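Side-chain contact in kallikrein-10 (PDB 5LPE), which is a zymogen-like serine peptidase of the kallikrein subfamily, inhibited by zinc, with a tumour-suppressor role in breast and prostate cancer: residues A[36-41]-A[229-234]. Numbering follows the deposited sequence.
Sequences QSWVLT and KVIRSN
W38 and I231 meet with one face of the indole laid against the last turn of helix 224-230 and the residues after it, a compact example of one aromatic ring covering the chain where a helix gives way to a turn. The CA of I231 stands 3.8 Å from the centroid of the five-membered ring, 21° off the ring normal, which makes this a CH-pi contact over the face. Both branches of I231 lie along the pyrrole part of the indole: CG2 lies near CD1 of W38, while CG1 is 3.7 Å from CG of W38. That spread follows from its first torsion (chi1 -59°), which sets CG1 beside the backbone N and CG2 beside the carbonyl carbon. The outer part of the six-membered ring meets V230, whose CG2 packs 3.6 Å from both CZ3 and CH2 of W38. The carbonyl oxygen of V230 approaches CZ2 of W38 obliquely and also accepts a weak hydrogen bond from NE of R232 (3.3 Å, 156°). R232 has positive phi, the first departure from helical geometry, and its chain bends at chi2 and chi3; NH2 thereby reaches the indole edge, 4.1 Å from CZ2 of W38. No hydrogen bond joins the two segments, so the contact rests on apolar and ring packing. With an alanine here instead of W38, CG2 of V230 and the CA and branches of I231 would probably lose the flat surface they pack against, opening a gap between helix and strand. Strand 38-41 belongs to the N-terminal of the two antiparallel barrels of the chymotrypsin fold, running between strands 26-35 and 97-101. I231 also touches V34 and D35, V230 reaches L98, and both W38 and R232 meet R72 of strand 66-75, so the last turn of helix 224-230, which follows the second barrel, lies with the residues after it against the first.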
loop_
_atom_site.group_PDB
_atom_site.type_symbol
_atom_site.label_atom_id
_atom_site.label_comp_id
_atom_site.label_asym_id
_atom_site.label_seq_id
_atom_site.Cartn_x
_atom_site.Cartn_y
_atom_site.Cartn_z
ATOM N N GLN A 36 5.878 4.273 -14.272
ATOM C CA GLN A 36 6.264 3.090 -15.034
ATOM C C GLN A 36 7.560 2.472 -14.509
ATOM O O GLN A 36 7.806 1.282 -14.721
ATOM C CB GLN A 36 6.395 3.434 -16.514
ATOM C CG GLN A 36 7.336 4.601 -16.784
ATOM C CD GLN A 36 7.521 4.868 -18.256
ATOM O OE1 GLN A 36 6.666 4.528 -19.071
ATOM N NE2 GLN A 36 8.631 5.486 -18.607
ATOM N N SER A 37 8.435 3.271 -13.904
ATOM C CA SER A 37 9.664 2.765 -13.304
ATOM C C SER A 37 9.671 2.716 -11.778
ATOM O O SER A 37 10.702 2.351 -11.207
ATOM C CB SER A 37 10.865 3.576 -13.803
ATOM O OG SER A 37 11.273 3.074 -15.059
ATOM N N TRP A 38 8.584 3.085 -11.094
ATOM C CA TRP A 38 8.637 3.279 -9.651
ATOM C C TRP A 38 7.490 2.598 -8.927
ATOM O O TRP A 38 6.329 2.704 -9.329
ATOM C CB TRP A 38 8.617 4.751 -9.293
ATOM C CG TRP A 38 9.871 5.442 -9.613
ATOM C CD1 TRP A 38 10.157 6.124 -10.749
ATOM C CD2 TRP A 38 11.030 5.539 -8.775
ATOM N NE1 TRP A 38 11.418 6.652 -10.669
ATOM C CE2 TRP A 38 11.979 6.299 -9.469
ATOM C CE3 TRP A 38 11.348 5.065 -7.491
ATOM C CZ2 TRP A 38 13.226 6.593 -8.936
ATOM C CZ3 TRP A 38 12.583 5.349 -6.970
ATOM C CH2 TRP A 38 13.508 6.110 -7.684
ATOM N N VAL A 39 7.831 1.934 -7.823
ATOM C CA VAL A 39 6.869 1.272 -6.958
ATOM C C VAL A 39 7.034 1.843 -5.561
ATOM O O VAL A 39 8.155 2.137 -5.135
ATOM C CB VAL A 39 7.051 -0.255 -6.959
ATOM C CG1 VAL A 39 6.073 -0.913 -5.987
ATOM C CG2 VAL A 39 6.850 -0.807 -8.344
ATOM N N LEU A 40 5.922 2.045 -4.865
ATOM C CA LEU A 40 5.962 2.571 -3.516
ATOM C C LEU A 40 5.403 1.540 -2.557
ATOM O O LEU A 40 4.386 0.895 -2.836
ATOM C CB LEU A 40 5.188 3.873 -3.373
ATOM C CG LEU A 40 5.224 4.494 -1.966
ATOM C CD1 LEU A 40 6.078 5.724 -1.878
ATOM C CD2 LEU A 40 3.836 4.878 -1.605
ATOM N N THR A 41 6.070 1.413 -1.416
ATOM C CA THR A 41 5.719 0.437 -0.407
ATOM C C THR A 41 6.211 0.942 0.946
ATOM O O THR A 41 6.840 1.997 1.049
ATOM C CB THR A 41 6.316 -0.931 -0.760
ATOM O OG1 THR A 41 5.940 -1.895 0.231
ATOM C CG2 THR A 41 7.829 -0.852 -0.854
ATOM N N LYS A 229 9.842 13.938 -5.879
ATOM C CA LYS A 229 11.241 14.316 -6.010
ATOM C C LYS A 229 12.134 13.112 -6.291
ATOM O O LYS A 229 13.044 13.210 -7.120
ATOM C CB LYS A 229 11.708 15.065 -4.761
ATOM C CG LYS A 229 13.141 15.562 -4.866
ATOM C CD LYS A 229 13.415 16.698 -3.899
ATOM C CE LYS A 229 13.900 16.201 -2.533
ATOM N NZ LYS A 229 13.777 17.288 -1.508
ATOM N N VAL A 230 11.903 11.968 -5.647
ATOM C CA VAL A 230 12.774 10.830 -5.942
ATOM C C VAL A 230 12.391 10.204 -7.278
ATOM O O VAL A 230 13.261 9.813 -8.065
ATOM C CB VAL A 230 12.803 9.789 -4.786
ATOM C CG1 VAL A 230 12.021 10.243 -3.568
ATOM C CG2 VAL A 230 12.354 8.438 -5.227
ATOM N N ILE A 231 11.091 10.131 -7.575
ATOM C CA ILE A 231 10.667 9.687 -8.891
ATOM C C ILE A 231 11.189 10.627 -9.987
ATOM O O ILE A 231 11.177 10.263 -11.172
ATOM C CB ILE A 231 9.129 9.526 -8.864
ATOM C CG1 ILE A 231 8.746 8.515 -7.785
ATOM C CG2 ILE A 231 8.558 8.990 -10.179
ATOM C CD1 ILE A 231 7.278 8.325 -7.698
ATOM N N ARG A 232 11.633 11.844 -9.641
ATOM C CA ARG A 232 12.045 12.847 -10.622
ATOM C C ARG A 232 10.878 13.229 -11.522
ATOM O O ARG A 232 11.037 14.112 -12.359
ATOM C CB ARG A 232 13.245 12.416 -11.484
ATOM C CG ARG A 232 14.534 13.200 -11.208
ATOM C CD ARG A 232 15.515 12.436 -10.305
ATOM N NE ARG A 232 15.361 10.979 -10.374
ATOM C CZ ARG A 232 15.695 10.225 -11.422
ATOM N NH1 ARG A 232 16.199 10.777 -12.508
ATOM N NH2 ARG A 232 15.517 8.913 -11.396
ATOM N N SER A 233 9.707 12.604 -11.353
ATOM C CA SER A 233 8.422 12.921 -11.982
ATOM C C SER A 233 7.938 14.302 -11.588
ATOM O O SER A 233 6.750 14.618 -11.756
ATOM C CB SER A 233 7.356 11.891 -11.628
ATOM O OG SER A 233 7.295 11.727 -10.223
ATOM N N ASN A 234 8.802 15.013 -10.871
ATOM C CA ASN A 234 8.805 16.477 -10.686
ATOM C C ASN A 234 8.356 16.882 -9.281
ATOM O O ASN A 234 9.162 17.134 -8.372
ATOM C CB ASN A 234 7.923 17.233 -11.702
ATOM C CG ASN A 234 8.461 17.194 -13.142
ATOM O OD1 ASN A 234 9.499 17.785 -13.458
ATOM N ND2 ASN A 234 7.752 16.479 -14.025
ATOM O OXT ASN A 234 7.163 17.020 -9.043
#